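Local coordinates for protein GP37 (Pseudomonas phage phikz, PDB 5FT0) that inhibits the RNA degradosome of the bacterial host, most likely by binding its ribonuclease RNase E, at residues T181-A185 against N186-F190; K174-I177 against L178-D182; A80-L83 against K84-D87. All coordinates share one frame; numbering follows the deposited sequence.

How the contacts relate
Contacts between residues three to five apart build a partly buried junction here. Contacts 1 and 2 overlap on the C-terminal half of helix 158-187, sharing T181 and D182, their centres 11 Å apart; contact 1 runs on into the following loop. Contact 3, centred about 13 Å from the centres of both, joins helices 67-82 and 87-98 and touches each contact: F184 CZ of contact 1 meets L83 CD1 at 3.6 Å, and Y180 OH of contact 2 lies 3.7 Å from K84 CA. The bound arginine touches contact 1 through F190, whereas L83 of contact 3 and the shared T181 have side chains about 13 Å from it.

Contact 1. Residues T181-A185 against N186-F190. With ARG (arginine), chain C.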
ATOM      1  N   THR A 181      13.200   9.181 -26.805  1.00 27.76           N
ATOM      2  CA  THR A 181      12.875   9.375 -28.214  1.00 25.47           C
ATOM      3  C   THR A 181      14.040   8.962 -29.106  1.00 32.97           C
ATOM      4  O   THR A 181      13.856   8.256 -30.102  1.00 29.85           O
ATOM      5  CB  THR A 181      12.497  10.834 -28.467  1.00 32.79           C
ATOM      6  OG1 THR A 181      11.397  11.196 -27.621  1.00 34.32           O
ATOM      7  CG2 THR A 181      12.102  11.039 -29.922  1.00 33.66           C
ATOM      8  N   ASP A 182      15.254   9.391 -28.752  1.00 28.95           N
ATOM      9  CA  ASP A 182      16.425   9.032 -29.545  1.00 33.80           C
ATOM     10  C   ASP A 182      16.718   7.540 -29.455  1.00 30.97           C
ATOM     11  O   ASP A 182      17.033   6.900 -30.464  1.00 31.21           O
ATOM     12  CB  ASP A 182      17.637   9.847 -29.093  1.00 35.51           C
ATOM     13  CG  ASP A 182      17.520  11.312 -29.456  1.00 36.06           C
ATOM     14  OD1 ASP A 182      16.697  11.644 -30.338  1.00 40.39           O
ATOM     15  OD2 ASP A 182      18.256  12.129 -28.867  1.00 43.61           O
ATOM     16  N   TYR A 183      16.620   6.968 -28.251  1.00 30.65           N
ATOM     17  CA  TYR A 183      16.926   5.549 -28.088  1.00 25.94           C
ATOM     18  C   TYR A 183      16.021   4.686 -28.958  1.00 28.35           C
ATOM     19  O   TYR A 183      16.491   3.773 -29.646  1.00 28.61           O
ATOM     20  CB  TYR A 183      16.805   5.136 -26.622  1.00 28.32           C
ATOM     21  CG  TYR A 183      17.328   3.741 -26.380  1.00 29.78           C
ATOM     22  CD1 TYR A 183      18.663   3.525 -26.076  1.00 22.84           C
ATOM     23  CD2 TYR A 183      16.490   2.635 -26.475  1.00 26.17           C
ATOM     24  CE1 TYR A 183      19.153   2.251 -25.864  1.00 28.95           C
ATOM     25  CE2 TYR A 183      16.970   1.353 -26.266  1.00 23.86           C
ATOM     26  CZ  TYR A 183      18.303   1.168 -25.960  1.00 26.79           C
ATOM     27  OH  TYR A 183      18.794  -0.103 -25.754  1.00 26.85           O
ATOM     28  N   PHE A 184      14.716   4.956 -28.941  1.00 25.21           N
ATOM     29  CA  PHE A 184      13.803   4.156 -29.751  1.00 30.71           C
ATOM     30  C   PHE A 184      14.050   4.368 -31.239  1.00 29.18           C
ATOM     31  O   PHE A 184      14.015   3.412 -32.021  1.00 28.53           O
ATOM     32  CB  PHE A 184      12.353   4.480 -29.387  1.00 24.38           C
ATOM     33  CG  PHE A 184      11.785   3.578 -28.329  1.00 28.69           C
ATOM     34  CD1 PHE A 184      12.022   3.823 -26.983  1.00 26.55           C
ATOM     35  CD2 PHE A 184      11.024   2.474 -28.681  1.00 23.36           C
ATOM     36  CE1 PHE A 184      11.503   2.984 -26.009  1.00 25.55           C
ATOM     37  CE2 PHE A 184      10.504   1.630 -27.713  1.00 24.71           C
ATOM     38  CZ  PHE A 184      10.741   1.887 -26.374  1.00 21.45           C
ATOM     39  N   ALA A 185      14.324   5.609 -31.647  1.00 30.28           N
ATOM     40  CA  ALA A 185      14.496   5.897 -33.068  1.00 31.01           C
ATOM     41  C   ALA A 185      15.815   5.349 -33.601  1.00 33.92           C
ATOM     42  O   ALA A 185      15.886   4.912 -34.756  1.00 32.16           O
ATOM     43  CB  ALA A 185      14.404   7.401 -33.313  1.00 27.06           C
ATOM     44  N   ASN A 186      16.866   5.355 -32.779  1.00 35.07           N
ATOM     45  CA  ASN A 186      18.199   4.978 -33.237  1.00 34.79           C
ATOM     46  C   ASN A 186      18.620   3.577 -32.818  1.00 29.71           C
ATOM     47  O   ASN A 186      19.414   2.949 -33.526  1.00 32.04           O
ATOM     48  CB  ASN A 186      19.240   5.978 -32.719  1.00 28.00           C
ATOM     49  CG  ASN A 186      18.932   7.405 -33.130  1.00 35.51           C
ATOM     50  OD1 ASN A 186      18.441   7.653 -34.231  1.00 37.38           O
ATOM     51  ND2 ASN A 186      19.215   8.354 -32.240  1.00 35.42           N
ATOM     52  N   LYS A 187      18.118   3.069 -31.692  1.00 31.31           N
ATOM     53  CA  LYS A 187      18.552   1.783 -31.164  1.00 27.76           C
ATOM     54  C   LYS A 187      17.507   0.687 -31.283  1.00 30.38           C
ATOM     55  O   LYS A 187      17.856  -0.490 -31.148  1.00 33.19           O
ATOM     56  CB  LYS A 187      18.961   1.920 -29.690  1.00 32.88           C
ATOM     57  CG  LYS A 187      19.883   3.091 -29.414  1.00 33.06           C
ATOM     58  CD  LYS A 187      21.227   2.865 -30.063  1.00 33.74           C
ATOM     59  CE  LYS A 187      22.262   3.856 -29.554  1.00 35.74           C
ATOM     60  NZ  LYS A 187      23.637   3.461 -29.968  1.00 37.16           N
ATOM     61  N   LEU A 188      16.244   1.034 -31.514  1.00 28.79           N
ATOM     62  CA  LEU A 188      15.164   0.064 -31.667  1.00 31.97           C
ATOM     63  C   LEU A 188      14.412   0.323 -32.962  1.00 31.79           C
ATOM     64  O   LEU A 188      13.186   0.192 -33.032  1.00 31.03           O
ATOM     65  CB  LEU A 188      14.216   0.110 -30.470  1.00 28.95           C
ATOM     66  CG  LEU A 188      14.839  -0.127 -29.091  1.00 29.68           C
ATOM     67  CD1 LEU A 188      13.816   0.137 -27.985  1.00 23.69           C
ATOM     68  CD2 LEU A 188      15.401  -1.542 -28.983  1.00 21.82           C
ATOM     69  N   ALA A 189      15.147   0.688 -34.008  1.00 31.19           N
ATOM     70  CA  ALA A 189      14.530   1.204 -35.222  1.00 33.75           C
ATOM     71  C   ALA A 189      13.909   0.093 -36.058  1.00 32.39           C
ATOM     72  O   ALA A 189      14.462  -1.003 -36.181  1.00 33.18           O
ATOM     73  CB  ALA A 189      15.562   1.959 -36.057  1.00 34.66           C
ATOM     74  N   PHE A 190      12.744   0.387 -36.628  1.00 30.87           N
ATOM     75  CA  PHE A 190      12.156  -0.426 -37.678  1.00 35.99           C
ATOM     76  C   PHE A 190      12.714   0.003 -39.030  1.00 37.02           C
ATOM     77  O   PHE A 190      13.185   1.129 -39.204  1.00 40.13           O
ATOM     78  CB  PHE A 190      10.631  -0.290 -37.698  1.00 33.48           C
ATOM     79  CG  PHE A 190       9.944  -0.850 -36.487  1.00 35.42           C
ATOM     80  CD1 PHE A 190       9.598  -2.190 -36.430  1.00 28.91           C
ATOM     81  CD2 PHE A 190       9.612  -0.029 -35.418  1.00 34.99           C
ATOM     82  CE1 PHE A 190       8.953  -2.710 -35.320  1.00 34.37           C
ATOM     83  CE2 PHE A 190       8.967  -0.542 -34.305  1.00 34.93           C
ATOM     84  CZ  PHE A 190       8.637  -1.885 -34.257  1.00 35.42           C
TER
HETATM   85  N   ARG C1257       6.200   0.565 -35.319  1.00 56.08           N
HETATM   86  CA  ARG C1257       6.097  -0.202 -36.554  1.00 53.59           C
HETATM   87  C   ARG C1257       6.275   0.705 -37.769  1.00 57.25           C
HETATM   88  O   ARG C1257       5.890   1.874 -37.752  1.00 58.85           O
HETATM   89  CB  ARG C1257       4.751  -0.922 -36.615  1.00 67.62           C
HETATM   90  CG  ARG C1257       3.567   0.014 -36.462  1.00 64.68           C
HETATM   91  CD  ARG C1257       2.266  -0.741 -36.291  1.00 65.16           C
HETATM   92  NE  ARG C1257       1.130   0.175 -36.266  1.00 85.45           N
HETATM   93  CZ  ARG C1257       0.700   0.805 -35.177  1.00 79.34           C
HETATM   94  NH1 ARG C1257       1.310   0.616 -34.015  1.00 77.53           N
HETATM   95  NH2 ARG C1257      -0.341   1.623 -35.250  1.00 76.37           N
HETATM   96  OXT ARG C1257       6.814   0.293 -38.795  1.00 63.46           O
HETATM   97  O   HOH W   1      19.229  -1.683 -28.770  1.00 32.33           O
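Near its C-terminal end, helix 158-187 keeps its backbone bonds: N186 N donates to D182 O at 2.8 Å, and K187 N to Y183 O at 2.7 Å. The next bond, L188 N to F184 O, stretches to 3.3 Å, and its donor stands 52° out of the carbonyl plane; L188 N also makes a weak bond to Y183 O. Beyond this, the chain leaves toward F190.

Two aromatic rings are each topped by an aliphatic group one turn on. K187 CB sits 3.7 Å from the Y183 ring centroid, almost on the ring normal, a CH-pi contact, and CG leans over the same face. L188 serves both rings: its CD1 lies over the face of F184, 3.7 Å from the centroid, while meeting the edge of Y183 at CE2. With chi1 at -171°, CG of Y183 lies opposite the backbone N, which lets the ring lie beneath K187. The polar ends look elsewhere, Y183 OH to the D19 carbonyl and K187 NZ to the D19 carboxylate. A water donates to K187 O at 3.0 Å and weakly to Y183 OH.

The alpha carbon and amino group of the bound arginine lie over the F190 ring face, N 3.1 Å from F190 CE2, and E214 OE1 is hydrogen-bonded to the ligand. The last turn thus carries an aliphatic group over each of two rings.

Contact 2. Residues K174-I177 against L178-D182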
ATOM      1  N   LYS A 174      12.585  17.465 -20.293  1.00 41.20           N
ATOM      2  CA  LYS A 174      12.654  17.475 -21.751  1.00 40.21           C
ATOM      3  C   LYS A 174      13.766  16.561 -22.256  1.00 38.83           C
ATOM      4  O   LYS A 174      13.596  15.861 -23.261  1.00 39.25           O
ATOM      5  CB  LYS A 174      12.859  18.908 -22.246  1.00 46.34           C
ATOM      6  CG  LYS A 174      13.033  19.057 -23.750  1.00 43.99           C
ATOM      7  CD  LYS A 174      12.933  20.524 -24.151  1.00 55.05           C
ATOM      8  CE  LYS A 174      14.001  20.918 -25.162  1.00 56.34           C
ATOM      9  NZ  LYS A 174      13.781  20.310 -26.503  1.00 63.81           N
ATOM     10  N   GLU A 175      14.907  16.547 -21.566  1.00 36.52           N
ATOM     11  CA  GLU A 175      15.998  15.663 -21.961  1.00 42.20           C
ATOM     12  C   GLU A 175      15.663  14.202 -21.694  1.00 38.24           C
ATOM     13  O   GLU A 175      16.158  13.316 -22.402  1.00 38.21           O
ATOM     14  CB  GLU A 175      17.285  16.057 -21.236  1.00 39.17           C
ATOM     15  CG  GLU A 175      17.861  17.393 -21.681  1.00 51.73           C
ATOM     16  CD  GLU A 175      18.225  17.409 -23.156  1.00 67.79           C
ATOM     17  OE1 GLU A 175      18.891  16.455 -23.619  1.00 63.75           O
ATOM     18  OE2 GLU A 175      17.842  18.373 -23.855  1.00 68.57           O
ATOM     19  N   LEU A 176      14.841  13.927 -20.677  1.00 36.65           N
ATOM     20  CA  LEU A 176      14.404  12.557 -20.429  1.00 29.93           C
ATOM     21  C   LEU A 176      13.563  12.040 -21.588  1.00 31.84           C
ATOM     22  O   LEU A 176      13.794  10.936 -22.098  1.00 32.06           O
ATOM     23  CB  LEU A 176      13.621  12.484 -19.118  1.00 33.45           C
ATOM     24  CG  LEU A 176      12.863  11.182 -18.838  1.00 30.09           C
ATOM     25  CD1 LEU A 176      13.830  10.017 -18.710  1.00 25.40           C
ATOM     26  CD2 LEU A 176      12.016  11.312 -17.579  1.00 30.39           C
ATOM     27  N   ILE A 177      12.584  12.834 -22.024  1.00 31.54           N
ATOM     28  CA  ILE A 177      11.776  12.465 -23.183  1.00 32.08           C
ATOM     29  C   ILE A 177      12.656  12.303 -24.413  1.00 33.14           C
ATOM     30  O   ILE A 177      12.514  11.338 -25.174  1.00 36.51           O
ATOM     31  CB  ILE A 177      10.670  13.512 -23.417  1.00 25.52           C
ATOM     32  CG1 ILE A 177       9.750  13.599 -22.198  1.00 36.85           C
ATOM     33  CG2 ILE A 177       9.881  13.193 -24.684  1.00 23.49           C
ATOM     34  CD1 ILE A 177       9.138  12.275 -21.798  1.00 37.72           C
ATOM     35  N   LEU A 178      13.580  13.244 -24.622  1.00 34.14           N
ATOM     36  CA  LEU A 178      14.462  13.195 -25.784  1.00 36.79           C
ATOM     37  C   LEU A 178      15.299  11.922 -25.785  1.00 30.28           C
ATOM     38  O   LEU A 178      15.458  11.270 -26.823  1.00 33.00           O
ATOM     39  CB  LEU A 178      15.363  14.430 -25.795  1.00 43.94           C
ATOM     40  CG  LEU A 178      15.622  15.130 -27.129  1.00 56.18           C
ATOM     41  CD1 LEU A 178      14.340  15.756 -27.659  1.00 50.70           C
ATOM     42  CD2 LEU A 178      16.712  16.180 -26.964  1.00 59.38           C
ATOM     43  N   ALA A 179      15.838  11.552 -24.621  1.00 28.32           N
ATOM     44  CA  ALA A 179      16.664  10.352 -24.524  1.00 25.96           C
ATOM     45  C   ALA A 179      15.883   9.109 -24.933  1.00 29.39           C
ATOM     46  O   ALA A 179      16.382   8.270 -25.692  1.00 28.18           O
ATOM     47  CB  ALA A 179      17.204  10.207 -23.101  1.00 27.94           C
ATOM     48  N   TYR A 180      14.650   8.974 -24.436  1.00 29.06           N
ATOM     49  CA  TYR A 180      13.810   7.856 -24.850  1.00 26.23           C
ATOM     50  C   TYR A 180      13.449   7.961 -26.324  1.00 28.63           C
ATOM     51  O   TYR A 180      13.398   6.947 -27.030  1.00 31.86           O
ATOM     52  CB  TYR A 180      12.548   7.795 -23.988  1.00 25.08           C
ATOM     53  CG  TYR A 180      12.742   7.014 -22.714  1.00 25.92           C
ATOM     54  CD1 TYR A 180      13.302   7.608 -21.592  1.00 24.48           C
ATOM     55  CD2 TYR A 180      12.397   5.673 -22.644  1.00 26.00           C
ATOM     56  CE1 TYR A 180      13.496   6.892 -20.429  1.00 25.47           C
ATOM     57  CE2 TYR A 180      12.587   4.948 -21.486  1.00 26.80           C
ATOM     58  CZ  TYR A 180      13.139   5.563 -20.381  1.00 27.43           C
ATOM     59  OH  TYR A 180      13.331   4.843 -19.225  1.00 27.83           O
ATOM     60  N   THR A 181      13.200   9.181 -26.805  1.00 27.76           N
ATOM     61  CA  THR A 181      12.875   9.375 -28.214  1.00 25.47           C
ATOM     62  C   THR A 181      14.040   8.962 -29.106  1.00 32.97           C
ATOM     63  O   THR A 181      13.856   8.256 -30.102  1.00 29.85           O
ATOM     64  CB  THR A 181      12.497  10.834 -28.467  1.00 32.79           C
ATOM     65  OG1 THR A 181      11.397  11.196 -27.621  1.00 34.32           O
ATOM     66  CG2 THR A 181      12.102  11.039 -29.922  1.00 33.66           C
ATOM     67  N   ASP A 182      15.254   9.391 -28.752  1.00 28.95           N
ATOM     68  CA  ASP A 182      16.425   9.032 -29.545  1.00 33.80           C
ATOM     69  C   ASP A 182      16.718   7.540 -29.455  1.00 30.97           C
ATOM     70  O   ASP A 182      17.033   6.900 -30.464  1.00 31.21           O
ATOM     71  CB  ASP A 182      17.637   9.847 -29.093  1.00 35.51           C
ATOM     72  CG  ASP A 182      17.520  11.312 -29.456  1.00 36.06           C
ATOM     73  OD1 ASP A 182      16.697  11.644 -30.338  1.00 40.39           O
ATOM     74  OD2 ASP A 182      18.256  12.129 -28.867  1.00 43.61           O
TER
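The side-chain hydroxyl of T181 reaches back to I177 O because chi1 of -57° sets OG1 beside its own backbone N, and a chi1 of 169° on L176 sends that leucine alongside Y180. Both pairs are i-to-i+4 contacts within the alpha-helix 158-187, the long helix that packs against helix 87-98 and the seven-stranded antiparallel sheet.

Regular backbone bonds frame the turn. L178 N reaches K174 O, and A179 N reaches E175 O, both at 2.9 Å; Y180 N follows to L176 O.

The leucine runs the length of the tyrosine's flank, L176 CD1 meeting Y180 CE1 at 3.6 Å. L176 O approaches the edge of that ring, in its plane, 3.4 Å from Y180 CD1, so one residue meets the tyrosine through both its side chain and its backbone. Farther out, Y180 meets the ring of F225, and L176 rests on V96 of helix 87-98.

On another side of the helix, E175 and L178 are neighbours, and L178 CD2 is 4.0 Å from both carboxylate oxygens of E175. I177 packs on F211 and I227 of the sheet, while its carbonyl takes two donors from T181. T181 N reaches I177 O in the carbonyl plane at 2.8 Å; T181 OG1 comes in above that plane, 47° out of it, at 2.7 Å from the same oxygen.

Contact 3. Residues A80-L83 against K84-D87; sequences ADNL and KYVD
K84 folds back on D81, the lysine chain doubling along the aspartate. Its CE comes to 3.1 Å from D81 O, and NZ stands 3.8 Å from D81 OD1, a long salt bridge. A bend at chi3 (-71°) turns the end of the lysine toward the aspartate. NZ has a firmer partner in N108, whose side-chain oxygen accepts a hydrogen bond from it.

Next to this pair, the N82 amide meets the edge of the Y85 ring: N82 OD1 lies near the ring plane, 3.6 Å from Y85 CD2, with amide and ring planes 57° apart. Both ends of that amide are tied down, OD1 by the backbone N of H25 and ND2 by the carbonyl of I78 one turn earlier. These two bonds fix the rotation of the N82 amide, and so the place of OD1 at the ring edge; the tyrosine also rests on L21 and H25.

The backbone beneath these groups turns tightly. Y85 N donates to N82 O at 3.0 Å, and V86 N to L83 O at 3.1 Å; in both cases the donor stands above the carbonyl plane, as suits bonds spanning three residues. L83 and V86 meet loosely, CD2 to CG2 at 4.4 Å, but both also pack on Y183, and L83 reaches F184, V223 and F225 as well.

V86 then occupies the N-cap position of the helix beginning at D87. Successive i-to-i+3 bonds, followed at once by a new N-cap, mark a tight interhelical turn joining helices 67-82 and 87-98, packed on the C-terminal turns of helix 158-187 at Y180, Y183 and F184.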
ATOM      1  N   ALA A  80      10.924  -4.256 -22.253  1.00 23.12           N
ATOM      2  CA  ALA A  80      10.485  -2.901 -21.935  1.00 24.64           C
ATOM      3  C   ALA A  80      10.766  -2.553 -20.479  1.00 25.72           C
ATOM      4  O   ALA A  80      11.129  -1.414 -20.164  1.00 27.54           O
ATOM      5  CB  ALA A  80       8.997  -2.744 -22.250  1.00 22.49           C
ATOM      6  N   ASP A  81      10.613  -3.528 -19.578  1.00 27.41           N
ATOM      7  CA  ASP A  81      10.873  -3.291 -18.161  1.00 25.83           C
ATOM      8  C   ASP A  81      12.327  -2.923 -17.893  1.00 34.94           C
ATOM      9  O   ASP A  81      12.620  -2.230 -16.912  1.00 35.92           O
ATOM     10  CB  ASP A  81      10.497  -4.530 -17.347  1.00 37.96           C
ATOM     11  CG  ASP A  81       9.198  -4.360 -16.593  1.00 51.88           C
ATOM     12  OD1 ASP A  81       8.945  -3.241 -16.099  1.00 66.30           O
ATOM     13  OD2 ASP A  81       8.437  -5.344 -16.486  1.00 60.76           O
ATOM     14  N   ASN A  82      13.251  -3.378 -18.733  1.00 28.51           N
ATOM     15  CA  ASN A  82      14.668  -3.165 -18.482  1.00 29.74           C
ATOM     16  C   ASN A  82      15.256  -2.003 -19.268  1.00 32.47           C
ATOM     17  O   ASN A  82      16.438  -1.692 -19.084  1.00 33.39           O
ATOM     18  CB  ASN A  82      15.451  -4.447 -18.780  1.00 28.74           C
ATOM     19  CG  ASN A  82      15.345  -5.457 -17.655  1.00 36.05           C
ATOM     20  OD1 ASN A  82      16.112  -5.411 -16.695  1.00 36.11           O
ATOM     21  ND2 ASN A  82      14.377  -6.363 -17.758  1.00 27.84           N
ATOM     22  N   LEU A  83      14.464  -1.354 -20.126  1.00 28.47           N
ATOM     23  CA  LEU A  83      14.923  -0.132 -20.779  1.00 26.50           C
ATOM     24  C   LEU A  83      15.289   0.937 -19.760  1.00 31.18           C
ATOM     25  O   LEU A  83      16.176   1.758 -20.019  1.00 27.70           O
ATOM     26  CB  LEU A  83      13.847   0.400 -21.727  1.00 23.98           C
ATOM     27  CG  LEU A  83      13.538  -0.458 -22.949  1.00 28.79           C
ATOM     28  CD1 LEU A  83      12.384   0.142 -23.747  1.00 30.01           C
ATOM     29  CD2 LEU A  83      14.782  -0.609 -23.813  1.00 25.83           C
ATOM     30  N   LYS A  84      14.619   0.940 -18.604  1.00 27.30           N
ATOM     31  CA  LYS A  84      14.920   1.896 -17.546  1.00 28.83           C
ATOM     32  C   LYS A  84      16.367   1.818 -17.085  1.00 33.02           C
ATOM     33  O   LYS A  84      16.892   2.805 -16.560  1.00 32.96           O
ATOM     34  CB  LYS A  84      14.000   1.660 -16.347  1.00 35.14           C
ATOM     35  CG  LYS A  84      12.634   2.300 -16.466  1.00 47.97           C
ATOM     36  CD  LYS A  84      11.708   1.771 -15.384  1.00 50.94           C
ATOM     37  CE  LYS A  84      11.332   0.325 -15.663  1.00 52.96           C
ATOM     38  NZ  LYS A  84      10.819  -0.369 -14.452  1.00 47.42           N
ATOM     39  N   TYR A  85      17.018   0.671 -17.263  1.00 29.45           N
ATOM     40  CA  TYR A  85      18.376   0.464 -16.785  1.00 32.60           C
ATOM     41  C   TYR A  85      19.426   0.649 -17.871  1.00 32.37           C
ATOM     42  O   TYR A  85      20.619   0.496 -17.591  1.00 38.50           O
ATOM     43  CB  TYR A  85      18.495  -0.927 -16.157  1.00 34.23           C
ATOM     44  CG  TYR A  85      17.444  -1.171 -15.098  1.00 39.80           C
ATOM     45  CD1 TYR A  85      17.378  -0.370 -13.965  1.00 38.41           C
ATOM     46  CD2 TYR A  85      16.507  -2.187 -15.238  1.00 36.39           C
ATOM     47  CE1 TYR A  85      16.414  -0.579 -12.994  1.00 40.83           C
ATOM     48  CE2 TYR A  85      15.540  -2.404 -14.272  1.00 36.53           C
ATOM     49  CZ  TYR A  85      15.499  -1.597 -13.152  1.00 45.73           C
ATOM     50  OH  TYR A  85      14.541  -1.808 -12.188  1.00 49.18           O
ATOM     51  N   VAL A  86      19.013   0.972 -19.097  1.00 31.37           N
ATOM     52  CA  VAL A  86      19.965   1.369 -20.126  1.00 26.71           C
ATOM     53  C   VAL A  86      20.692   2.621 -19.661  1.00 34.21           C
ATOM     54  O   VAL A  86      20.062   3.579 -19.193  1.00 31.73           O
ATOM     55  CB  VAL A  86      19.240   1.590 -21.462  1.00 25.09           C
ATOM     56  CG1 VAL A  86      20.149   2.284 -22.461  1.00 27.83           C
ATOM     57  CG2 VAL A  86      18.753   0.258 -22.026  1.00 29.18           C
ATOM     58  N   ASP A  87      22.025   2.613 -19.788  1.00 34.34           N
ATOM     59  CA  ASP A  87      22.887   3.668 -19.260  1.00 36.18           C
ATOM     60  C   ASP A  87      22.326   5.071 -19.474  1.00 32.40           C
ATOM     61  O   ASP A  87      22.028   5.788 -18.512  1.00 32.50           O
ATOM     62  CB  ASP A  87      24.278   3.568 -19.896  1.00 30.94           C
ATOM     63  CG  ASP A  87      25.075   2.387 -19.383  1.00 38.40           C
ATOM     64  OD1 ASP A  87      24.763   1.882 -18.286  1.00 40.99           O
ATOM     65  OD2 ASP A  87      26.024   1.968 -20.079  1.00 52.12           O
TER